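Transcriptional regulator (Streptococcus thermophilus LMD-9, PDB 5JUF) probably activates transcription of competence genes, sensing a signalling peptide through its tetratricopeptide domain and binding DNA through a helix-turn-helix domain, as in other RNPP regulators. Local coordinates at residues R84-P89 / Y202-F207; D95-K100 / N128-T133; Y168-L173 / E185-R190. All coordinates share one frame; numbering follows the deposited sequence.

Contact 1 of 3, residues R84-P89 / Y202-F207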
loop_
_atom_site.group_PDB
_atom_site.type_symbol
_atom_site.label_atom_id
_atom_site.label_comp_id
_atom_site.label_asym_id
_atom_site.label_seq_id
_atom_site.Cartn_x
_atom_site.Cartn_y
_atom_site.Cartn_z
ATOM N N ARG A 84 -10.798 -8.731 4.976
ATOM C CA ARG A 84 -12.094 -8.098 5.202
ATOM C C ARG A 84 -11.959 -6.587 5.339
ATOM O O ARG A 84 -12.780 -5.834 4.802
ATOM C CB ARG A 84 -12.772 -8.673 6.443
ATOM C CG ARG A 84 -14.056 -7.939 6.811
ATOM C CD ARG A 84 -14.895 -8.737 7.796
ATOM N NE ARG A 84 -14.632 -8.400 9.195
ATOM C CZ ARG A 84 -15.416 -7.622 9.936
ATOM N NH1 ARG A 84 -15.109 -7.385 11.205
ATOM N NH2 ARG A 84 -16.511 -7.086 9.412
ATOM N N LEU A 85 -10.933 -6.115 6.044
ATOM C CA LEU A 85 -10.883 -4.676 6.270
ATOM C C LEU A 85 -10.358 -3.924 5.045
ATOM O O LEU A 85 -10.728 -2.765 4.829
ATOM C CB LEU A 85 -10.062 -4.367 7.529
ATOM C CG LEU A 85 -8.548 -4.535 7.594
ATOM C CD1 LEU A 85 -7.831 -3.360 6.920
ATOM C CD2 LEU A 85 -8.119 -4.655 9.052
ATOM N N ILE A 86 -9.522 -4.558 4.222
ATOM C CA ILE A 86 -9.142 -3.929 2.959
ATOM C C ILE A 86 -10.342 -3.832 2.021
ATOM O O ILE A 86 -10.519 -2.828 1.319
ATOM C CB ILE A 86 -7.961 -4.682 2.318
ATOM C CG1 ILE A 86 -6.688 -4.393 3.120
ATOM C CG2 ILE A 86 -7.781 -4.261 0.846
ATOM C CD1 ILE A 86 -5.541 -5.306 2.839
ATOM N N LYS A 87 -11.204 -4.850 2.014
ATOM C CA LYS A 87 -12.396 -4.803 1.182
ATOM C C LYS A 87 -13.524 -3.998 1.817
ATOM O O LYS A 87 -14.613 -3.946 1.243
ATOM C CB LYS A 87 -12.877 -6.224 0.854
ATOM C CG LYS A 87 -11.791 -7.094 0.206
ATOM C CD LYS A 87 -12.342 -8.398 -0.335
ATOM C CE LYS A 87 -12.661 -9.380 0.778
ATOM N NZ LYS A 87 -13.034 -10.732 0.231
ATOM N N PHE A 88 -13.292 -3.376 2.975
ATOM C CA PHE A 88 -14.306 -2.559 3.628
ATOM C C PHE A 88 -14.193 -1.111 3.148
ATOM O O PHE A 88 -13.294 -0.382 3.580
ATOM C CB PHE A 88 -14.166 -2.627 5.149
ATOM C CG PHE A 88 -15.229 -1.844 5.888
ATOM C CD1 PHE A 88 -16.528 -2.317 5.973
ATOM C CD2 PHE A 88 -14.932 -0.631 6.475
ATOM C CE1 PHE A 88 -17.510 -1.593 6.648
ATOM C CE2 PHE A 88 -15.906 0.093 7.148
ATOM C CZ PHE A 88 -17.190 -0.389 7.236
ATOM N N PRO A 89 -15.069 -0.654 2.256
ATOM C CA PRO A 89 -14.928 0.705 1.727
ATOM C C PRO A 89 -15.519 1.734 2.678
ATOM O O PRO A 89 -16.608 1.553 3.229
ATOM C CB PRO A 89 -15.713 0.646 0.410
ATOM C CG PRO A 89 -16.801 -0.344 0.693
ATOM C CD PRO A 89 -16.218 -1.360 1.661
ATOM N N TYR A 202 -5.920 -7.587 -3.716
ATOM C CA TYR A 202 -4.851 -6.960 -4.482
ATOM C C TYR A 202 -5.397 -5.851 -5.373
ATOM O O TYR A 202 -4.853 -4.734 -5.413
ATOM C CB TYR A 202 -4.147 -8.021 -5.325
ATOM C CG TYR A 202 -2.937 -7.516 -6.079
ATOM C CD1 TYR A 202 -1.685 -7.488 -5.472
ATOM C CD2 TYR A 202 -3.044 -7.080 -7.407
ATOM C CE1 TYR A 202 -0.560 -7.032 -6.157
ATOM C CE2 TYR A 202 -1.924 -6.616 -8.107
ATOM C CZ TYR A 202 -0.682 -6.601 -7.474
ATOM O OH TYR A 202 0.441 -6.149 -8.148
ATOM N N ASN A 203 -6.479 -6.150 -6.098
ATOM C CA ASN A 203 -6.996 -5.215 -7.087
ATOM C C ASN A 203 -7.504 -3.934 -6.443
ATOM O O ASN A 203 -7.378 -2.852 -7.026
ATOM C CB ASN A 203 -8.107 -5.885 -7.904
ATOM C CG ASN A 203 -7.585 -7.008 -8.775
ATOM O OD1 ASN A 203 -6.374 -7.192 -8.902
ATOM N ND2 ASN A 203 -8.497 -7.756 -9.399
ATOM N N ILE A 204 -8.116 -4.037 -5.258
ATOM C CA ILE A 204 -8.599 -2.841 -4.568
ATOM C C ILE A 204 -7.428 -1.947 -4.186
ATOM O O ILE A 204 -7.453 -0.730 -4.398
ATOM C CB ILE A 204 -9.438 -3.233 -3.337
ATOM C CG1 ILE A 204 -10.804 -3.752 -3.784
ATOM C CG2 ILE A 204 -9.601 -2.039 -2.393
ATOM C CD1 ILE A 204 -11.608 -4.389 -2.679
ATOM N N VAL A 205 -6.374 -2.545 -3.626
ATOM C CA VAL A 205 -5.200 -1.761 -3.251
ATOM C C VAL A 205 -4.551 -1.160 -4.486
ATOM O O VAL A 205 -4.178 0.018 -4.497
ATOM C CB VAL A 205 -4.204 -2.628 -2.459
ATOM C CG1 VAL A 205 -2.890 -1.886 -2.300
ATOM C CG2 VAL A 205 -4.789 -2.984 -1.089
ATOM N N LEU A 206 -4.418 -1.957 -5.548
ATOM C CA LEU A 206 -3.931 -1.437 -6.821
ATOM C C LEU A 206 -4.793 -0.270 -7.309
ATOM O O LEU A 206 -4.270 0.765 -7.738
ATOM C CB LEU A 206 -3.902 -2.568 -7.854
ATOM C CG LEU A 206 -3.474 -2.212 -9.283
ATOM C CD1 LEU A 206 -2.051 -1.626 -9.279
ATOM C CD2 LEU A 206 -3.572 -3.416 -10.214
ATOM N N PHE A 207 -6.125 -0.418 -7.242
ATOM C CA PHE A 207 -7.011 0.652 -7.707
ATOM C C PHE A 207 -6.762 1.942 -6.941
ATOM O O PHE A 207 -6.673 3.031 -7.529
ATOM C CB PHE A 207 -8.482 0.246 -7.568
ATOM C CG PHE A 207 -9.439 1.322 -8.025
ATOM C CD1 PHE A 207 -9.797 1.417 -9.364
ATOM C CD2 PHE A 207 -9.955 2.244 -7.124
ATOM C CE1 PHE A 207 -10.669 2.406 -9.803
ATOM C CE2 PHE A 207 -10.822 3.256 -7.558
ATOM C CZ PHE A 207 -11.166 3.336 -8.901
#
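Ile-86 and Lys-87 meet Ile-204 and Val-205 in a mostly apolar contact, with one methyl resting on a carbonyl oxygen; it buries 164 Å² between the last turn of helix 76-86 with its following loop and one face of helix 200-219. Methyl-to-methyl packing comes first. Ile-86 leaves its backbone heading for helix 200-219 and sets its CG2 branch against CG2 of Val-205, 3.8 Å away, the two side chains meeting at a slant. The branch is placed there by the first torsion: chi1 of -72° turns CG1 back beside the backbone N and leaves CG2 on the far side, anti to that N. CG2 of Ile-204 lies a little farther off, 4.3 Å from the same Ile-86 CG2, so one methyl of Ile-86 serves two successive residues of the helix.

Contacts with the carbonyl and with the lysine stem complete the interface. Ile-204 CG2 also rests 3.9 Å from the main-chain O of Ile-86, a van der Waals approach. Its other arm ends in CD1, which packs 4.0 Å from Lys-87 CG and equally close to Lys-87 CA, the two side chains crossing at about a right angle. Lys-87 thus offers only the root of its chain; a bend at chi3 (-74°) helps to carry the ammonium end away from the hydrophobic patch.

Here the chain has just left helix 76-86. Beyond it, Phe-88 turns the other way, onto Arg-96 of helix 94-111, while Leu-85 packs on Ile-104 of that same helix. On the other side Val-205 also touches Leu-163 and Leu-164 of helix 160-173, and Leu-206 and Phe-207 face Val-236 of helix 226-240.

Contact 2 of 3, residues D95-K100 / N128-T133; sequences DRIKSK and NILSFT. With SO4 (sulfate ion), chain B.
Lys-100 and Leu-130 meet with a sulfate ion beside them, so that an aliphatic contact runs directly into an anion site. The stem of Lys-100 crosses the Leu-130 side chain at about a right angle: CG and CD of Lys-100 each lie 3.6 Å from Leu-130 CD1, and CE follows close behind. Chi1 of -171° puts CG anti to the backbone N, and the chain runs on extended, taking the ammonium past the leucine. There NZ is held first by the carbonyl O of Phe-88, and it also donates to sulfate O3 at 3.0 Å and, weakly, to O4. Thr-90 OG1 binds the ion as well. Leu-130 CD2 rests 3.4 Å from the same O3, walling one side of the site with a methyl. The sulfate probably came from the crystallisation liquor.

Farther along, Ile-97 turns CG2 to the carbonyl O of Leu-130 at 3.7 Å; the same Ile-97 CG2 is 4.5 Å from Leu-130 CD2, a looser apolar approach. Leu-130 continues the packing onto Leu-101 and Ile-104 of helix 94-111.

Phe-132 is the first residue to leave helical angles. It takes positive phi (50°), and two backbone bonds reach back, from Phe-132 N to Ile-129 O and from Thr-133 N to Asn-128 O. Thr-133 OG1 adds a bond of 2.6 Å to Ser-131 OG, tying the turn together. This is a Schellman motif ending helix 117-130, whose packing against the preceding helix 94-111 is consistent with that of successive helices in a tetratricopeptide-type domain.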
loop_
_atom_site.group_PDB
_atom_site.type_symbol
_atom_site.label_atom_id
_atom_site.label_comp_id
_atom_site.label_asym_id
_atom_site.label_seq_id
_atom_site.Cartn_x
_atom_site.Cartn_y
_atom_site.Cartn_z
ATOM N N ASP A 95 -18.259 7.871 9.755
ATOM C CA ASP A 95 -18.621 6.736 10.600
ATOM C C ASP A 95 -17.954 5.452 10.121
ATOM O O ASP A 95 -17.515 4.632 10.935
ATOM C CB ASP A 95 -20.136 6.552 10.639
ATOM C CG ASP A 95 -20.845 7.698 11.327
ATOM O OD1 ASP A 95 -20.192 8.409 12.118
ATOM O OD2 ASP A 95 -22.057 7.881 11.077
ATOM N N ARG A 96 -17.879 5.254 8.802
ATOM C CA ARG A 96 -17.214 4.069 8.267
ATOM C C ARG A 96 -15.696 4.171 8.377
ATOM O O ARG A 96 -15.016 3.149 8.533
ATOM C CB ARG A 96 -17.646 3.844 6.814
ATOM C CG ARG A 96 -19.168 3.566 6.661
ATOM C CD ARG A 96 -19.597 3.409 5.198
ATOM N NE ARG A 96 -18.929 2.280 4.560
ATOM C CZ ARG A 96 -19.380 1.032 4.596
ATOM N NH1 ARG A 96 -20.510 0.752 5.233
ATOM N NH2 ARG A 96 -18.703 0.063 3.993
ATOM N N ILE A 97 -15.140 5.381 8.290
ATOM C CA ILE A 97 -13.711 5.541 8.546
ATOM C C ILE A 97 -13.386 5.108 9.966
ATOM O O ILE A 97 -12.394 4.403 10.212
ATOM C CB ILE A 97 -13.276 6.997 8.295
ATOM C CG1 ILE A 97 -13.414 7.346 6.814
ATOM C CG2 ILE A 97 -11.837 7.225 8.780
ATOM C CD1 ILE A 97 -13.164 8.823 6.524
ATOM N N LYS A 98 -14.209 5.532 10.927
ATOM C CA LYS A 98 -13.974 5.175 12.321
ATOM C C LYS A 98 -14.118 3.672 12.540
ATOM O O LYS A 98 -13.330 3.072 13.282
ATOM C CB LYS A 98 -14.935 5.957 13.221
ATOM C CG LYS A 98 -14.783 5.700 14.717
ATOM C CD LYS A 98 -13.396 6.115 15.217
ATOM C CE LYS A 98 -13.220 5.852 16.714
ATOM N NZ LYS A 98 -11.934 6.397 17.231
ATOM N N SER A 99 -15.129 3.050 11.919
ATOM C CA SER A 99 -15.282 1.600 12.025
ATOM C C SER A 99 -14.069 0.868 11.471
ATOM O O SER A 99 -13.601 -0.110 12.064
ATOM C CB SER A 99 -16.544 1.136 11.297
ATOM O OG SER A 99 -17.684 1.475 12.045
ATOM N N LYS A 100 -13.557 1.318 10.321
ATOM C CA LYS A 100 -12.410 0.665 9.700
ATOM C C LYS A 100 -11.165 0.798 10.563
ATOM O O LYS A 100 -10.384 -0.156 10.697
ATOM C CB LYS A 100 -12.167 1.261 8.314
ATOM C CG LYS A 100 -11.142 0.527 7.468
ATOM C CD LYS A 100 -11.291 0.929 5.997
ATOM C CE LYS A 100 -10.161 0.338 5.171
ATOM N NZ LYS A 100 -10.507 0.264 3.725
ATOM N N ASN A 128 -2.637 5.253 9.489
ATOM C CA ASN A 128 -2.171 6.630 9.325
ATOM C C ASN A 128 -2.830 7.305 8.129
ATOM O O ASN A 128 -3.228 8.472 8.214
ATOM C CB ASN A 128 -0.650 6.652 9.185
ATOM C CG ASN A 128 0.058 6.514 10.521
ATOM O OD1 ASN A 128 -0.583 6.382 11.564
ATOM N ND2 ASN A 128 1.386 6.516 10.493
ATOM N N ILE A 129 -2.969 6.585 7.012
ATOM C CA ILE A 129 -3.617 7.160 5.837
ATOM C C ILE A 129 -5.084 7.450 6.136
ATOM O O ILE A 129 -5.583 8.543 5.852
ATOM C CB ILE A 129 -3.457 6.229 4.617
ATOM C CG1 ILE A 129 -1.995 6.157 4.165
ATOM C CG2 ILE A 129 -4.325 6.702 3.443
ATOM C CD1 ILE A 129 -1.779 5.208 2.997
ATOM N N LEU A 130 -5.789 6.488 6.744
ATOM C CA LEU A 130 -7.219 6.656 6.995
ATOM C C LEU A 130 -7.493 7.745 8.019
ATOM O O LEU A 130 -8.497 8.457 7.915
ATOM C CB LEU A 130 -7.835 5.343 7.476
ATOM C CG LEU A 130 -8.291 4.354 6.422
ATOM C CD1 LEU A 130 -8.588 3.041 7.113
ATOM C CD2 LEU A 130 -9.538 4.885 5.727
ATOM N N SER A 131 -6.640 7.865 9.034
ATOM C CA SER A 131 -6.816 8.915 10.026
ATOM C C SER A 131 -6.172 10.227 9.609
ATOM O O SER A 131 -6.217 11.184 10.383
ATOM C CB SER A 131 -6.243 8.476 11.376
ATOM O OG SER A 131 -4.831 8.346 11.294
ATOM N N PHE A 132 -5.571 10.283 8.421
ATOM C CA PHE A 132 -4.844 11.465 7.949
ATOM C C PHE A 132 -3.847 11.941 9.005
ATOM O O PHE A 132 -3.769 13.120 9.358
ATOM C CB PHE A 132 -5.803 12.583 7.543
ATOM C CG PHE A 132 -5.197 13.579 6.602
ATOM C CD1 PHE A 132 -4.853 13.206 5.310
ATOM C CD2 PHE A 132 -4.964 14.886 7.007
ATOM C CE1 PHE A 132 -4.291 14.119 4.435
ATOM C CE2 PHE A 132 -4.402 15.809 6.140
ATOM C CZ PHE A 132 -4.066 15.425 4.850
ATOM N N THR A 133 -3.101 10.986 9.540
ATOM C CA THR A 133 -2.033 11.264 10.477
ATOM C C THR A 133 -0.769 11.575 9.692
ATOM O O THR A 133 -0.355 10.777 8.849
ATOM C CB THR A 133 -1.815 10.066 11.400
ATOM O OG1 THR A 133 -2.953 9.932 12.253
ATOM C CG2 THR A 133 -0.560 10.253 12.238
HETATM S S SO4 B . -11.048 3.411 1.668
HETATM O O1 SO4 B . -11.724 4.702 1.781
HETATM O O2 SO4 B . -10.106 3.474 0.555
HETATM O O3 SO4 B . -10.340 3.111 2.912
HETATM O O4 SO4 B . -12.039 2.365 1.416
#

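Contact 3 of 3, residues Y168-L173 / E185-R190; sequences YYFFHL and ERIIKR. With SO4 (sulfate ion), chain D.
The rings of Tyr-169 and Phe-170, successive residues of helix 160-173, both lean on Ile-187 from the side of their own helix, and each meets it obliquely. Tyr-169 leaves its backbone heading for the other helix, and chi1 of 159° sets CG anti to the backbone N; ring atom CE2 then comes 3.9 Å from Ile-187 CG1. Phe-170 leaves its backbone at an angle to the contact, but its ring leans across until CZ lies 4.0 Å from Ile-187 CG2. The phenylalanine and this isoleucine slide past each other in opposite directions, whereas the tyrosine crosses it aslant. Ile-188 supplies the second touch on Phe-170: its CD1 reaches CZ at 3.9 Å and is nearly as close to CE1. A chi2 near eclipsed (-16°), unusual and probably strained, brings this terminal methyl to the ring.

The axes of segments 168-173 and 185-190 come no nearer than 12.4 Å, with 140° between their directions, a wide spacing filled by the two rings and two isoleucines. Away from this apolar touch, His-172 ND1 donates to Tyr-168 O at 2.8 Å, from the face of the carbonyl plane opposite to that used by His-172 N; its NE2 bonds to Glu-142. A sulfate, probably from the crystallisation liquor, takes a 2.8 Å bond from Lys-189 NZ to its O1. Its O4 lies at the edge of the Arg-190 guanidinium, 3.0 Å from NH2, while CG of Arg-186 sits over one face of that group.

Helix 200-219 closes the apolar side, with Ala-212, Ile-213 and Leu-216 on Phe-170 and Ile-213 also on Ile-188. Helix 139-152 flanks the tyrosine: Phe-149 stacks on the Tyr-169 ring, and Tyr-145 touches it too.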
loop_
_atom_site.group_PDB
_atom_site.type_symbol
_atom_site.label_atom_id
_atom_site.label_comp_id
_atom_site.label_asym_id
_atom_site.label_seq_id
_atom_site.Cartn_x
_atom_site.Cartn_y
_atom_site.Cartn_z
ATOM N N TYR A 168 1.815 4.467 0.870
ATOM C CA TYR A 168 2.346 5.363 1.895
ATOM C C TYR A 168 3.362 6.341 1.309
ATOM O O TYR A 168 3.461 7.483 1.775
ATOM C CB TYR A 168 2.971 4.550 3.030
ATOM C CG TYR A 168 3.051 5.265 4.360
ATOM C CD1 TYR A 168 1.932 5.874 4.903
ATOM C CD2 TYR A 168 4.231 5.294 5.088
ATOM C CE1 TYR A 168 1.977 6.508 6.140
ATOM C CE2 TYR A 168 4.296 5.932 6.346
ATOM C CZ TYR A 168 3.161 6.545 6.857
ATOM O OH TYR A 168 3.188 7.176 8.090
ATOM N N TYR A 169 4.115 5.910 0.290
ATOM C CA TYR A 169 4.978 6.821 -0.462
ATOM C C TYR A 169 4.166 7.933 -1.130
ATOM O O TYR A 169 4.505 9.119 -1.016
ATOM C CB TYR A 169 5.785 6.024 -1.487
ATOM C CG TYR A 169 6.343 6.814 -2.666
ATOM C CD1 TYR A 169 7.266 7.841 -2.479
ATOM C CD2 TYR A 169 5.959 6.511 -3.966
ATOM C CE1 TYR A 169 7.786 8.549 -3.559
ATOM C CE2 TYR A 169 6.480 7.221 -5.056
ATOM C CZ TYR A 169 7.396 8.236 -4.834
ATOM O OH TYR A 169 7.918 8.930 -5.903
ATOM N N PHE A 170 3.064 7.581 -1.796
ATOM C CA PHE A 170 2.203 8.620 -2.375
ATOM C C PHE A 170 1.667 9.563 -1.297
ATOM O O PHE A 170 1.548 10.776 -1.522
ATOM C CB PHE A 170 1.047 7.982 -3.154
ATOM C CG PHE A 170 1.481 7.205 -4.366
ATOM C CD1 PHE A 170 2.634 7.552 -5.056
ATOM C CD2 PHE A 170 0.742 6.118 -4.807
ATOM C CE1 PHE A 170 3.038 6.834 -6.170
ATOM C CE2 PHE A 170 1.149 5.398 -5.923
ATOM C CZ PHE A 170 2.290 5.757 -6.601
ATOM N N PHE A 171 1.354 9.019 -0.114
ATOM C CA PHE A 171 0.946 9.830 1.035
ATOM C C PHE A 171 2.022 10.850 1.412
ATOM O O PHE A 171 1.701 11.988 1.779
ATOM C CB PHE A 171 0.616 8.882 2.202
ATOM C CG PHE A 171 -0.046 9.534 3.406
ATOM C CD1 PHE A 171 -1.347 10.033 3.331
ATOM C CD2 PHE A 171 0.602 9.555 4.639
ATOM C CE1 PHE A 171 -1.959 10.588 4.447
ATOM C CE2 PHE A 171 -0.010 10.102 5.767
ATOM C CZ PHE A 171 -1.290 10.628 5.664
ATOM N N HIS A 172 3.309 10.478 1.312
ATOM C CA HIS A 172 4.379 11.455 1.547
ATOM C C HIS A 172 4.362 12.577 0.510
ATOM O O HIS A 172 4.813 13.695 0.793
ATOM C CB HIS A 172 5.765 10.793 1.514
ATOM C CG HIS A 172 6.116 10.015 2.747
ATOM N ND1 HIS A 172 5.422 8.893 3.146
ATOM C CD2 HIS A 172 7.118 10.175 3.643
ATOM C CE1 HIS A 172 5.973 8.402 4.242
ATOM N NE2 HIS A 172 7.004 9.163 4.567
ATOM N N LEU A 173 3.874 12.301 -0.694
ATOM C CA LEU A 173 3.907 13.287 -1.770
ATOM C C LEU A 173 2.699 14.215 -1.778
ATOM O O LEU A 173 2.701 15.194 -2.534
ATOM C CB LEU A 173 3.999 12.590 -3.130
ATOM C CG LEU A 173 5.216 11.702 -3.386
ATOM C CD1 LEU A 173 5.218 11.270 -4.852
ATOM C CD2 LEU A 173 6.508 12.404 -3.014
ATOM N N GLU A 185 8.161 8.716 -11.560
ATOM C CA GLU A 185 7.921 8.097 -12.861
ATOM C C GLU A 185 8.257 6.612 -12.841
ATOM O O GLU A 185 7.546 5.799 -13.441
ATOM C CB GLU A 185 8.744 8.802 -13.941
ATOM C CG GLU A 185 8.291 10.222 -14.257
ATOM C CD GLU A 185 6.926 10.272 -14.914
ATOM O OE1 GLU A 185 6.284 11.341 -14.868
ATOM O OE2 GLU A 185 6.497 9.243 -15.477
ATOM N N ARG A 186 9.367 6.251 -12.196
ATOM C CA ARG A 186 9.752 4.852 -12.076
ATOM C C ARG A 186 8.694 4.050 -11.327
ATOM O O ARG A 186 8.291 2.969 -11.769
ATOM C CB ARG A 186 11.103 4.759 -11.369
ATOM C CG ARG A 186 11.701 3.370 -11.305
ATOM C CD ARG A 186 13.155 3.444 -10.818
ATOM N NE ARG A 186 13.305 3.028 -9.423
ATOM C CZ ARG A 186 14.287 3.434 -8.624
ATOM N NH1 ARG A 186 14.349 3.002 -7.375
ATOM N NH2 ARG A 186 15.199 4.288 -9.067
ATOM N N ILE A 187 8.226 4.568 -10.188
ATOM C CA ILE A 187 7.178 3.878 -9.436
ATOM C C ILE A 187 5.894 3.789 -10.256
ATOM O O ILE A 187 5.258 2.729 -10.317
ATOM C CB ILE A 187 6.939 4.574 -8.084
ATOM C CG1 ILE A 187 8.199 4.538 -7.219
ATOM C CG2 ILE A 187 5.777 3.908 -7.309
ATOM C CD1 ILE A 187 8.590 3.149 -6.749
ATOM N N ILE A 188 5.492 4.899 -10.892
ATOM C CA ILE A 188 4.269 4.926 -11.711
ATOM C C ILE A 188 4.309 3.828 -12.761
ATOM O O ILE A 188 3.356 3.058 -12.925
ATOM C CB ILE A 188 4.102 6.297 -12.405
ATOM C CG1 ILE A 188 3.739 7.411 -11.436
ATOM C CG2 ILE A 188 3.057 6.224 -13.510
ATOM C CD1 ILE A 188 3.266 6.945 -10.145
ATOM N N LYS A 189 5.399 3.790 -13.533
ATOM C CA LYS A 189 5.515 2.845 -14.637
ATOM C C LYS A 189 5.391 1.411 -14.148
ATOM O O LYS A 189 4.751 0.579 -14.797
ATOM C CB LYS A 189 6.847 3.040 -15.358
ATOM C CG LYS A 189 7.181 1.904 -16.336
ATOM C CD LYS A 189 8.559 2.037 -16.996
ATOM C CE LYS A 189 8.820 0.862 -17.942
ATOM N NZ LYS A 189 10.097 0.969 -18.702
ATOM N N ARG A 190 6.010 1.094 -13.010
ATOM C CA ARG A 190 5.954 -0.282 -12.538
ATOM C C ARG A 190 4.560 -0.626 -12.023
ATOM O O ARG A 190 4.067 -1.733 -12.260
ATOM C CB ARG A 190 7.036 -0.513 -11.489
ATOM C CG ARG A 190 8.429 -0.569 -12.153
ATOM C CD ARG A 190 9.557 -0.535 -11.133
ATOM N NE ARG A 190 10.823 -0.286 -11.807
ATOM C CZ ARG A 190 12.000 -0.247 -11.198
ATOM N NH1 ARG A 190 12.075 -0.452 -9.890
ATOM N NH2 ARG A 190 13.102 -0.001 -11.903
HETATM S S SO4 D . 11.743 -0.676 -15.631
HETATM O O1 SO4 D . 11.928 -0.314 -17.035
HETATM O O2 SO4 D . 10.317 -0.745 -15.322
HETATM O O3 SO4 D . 12.364 -1.977 -15.385
HETATM O O4 SO4 D . 12.387 0.332 -14.789
#

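Overall arrangement
All three contacts lie in the tetratricopeptide region, with contacts 2 and 3 in series inside the long loop closed by contact 1. Contact 3 is buried and aromatic-aliphatic, contact 1 partly buried and mainly aliphatic, and contact 2 a surface contact where a lysine stem gives way to an anion site. Contacts 1 and 2 join directly where the loop after helix 76-86 meets helix 94-111, Arg-96 NH2 probably donating to the carbonyl of Pro-89. Asn-128 probably bonds to Tyr-168, linking contact 2 to contact 3, whose centres are about 21 Å apart. Contacts 1 and 3 do not touch, yet the same helix, 200-219, supplies aliphatic side chains to both.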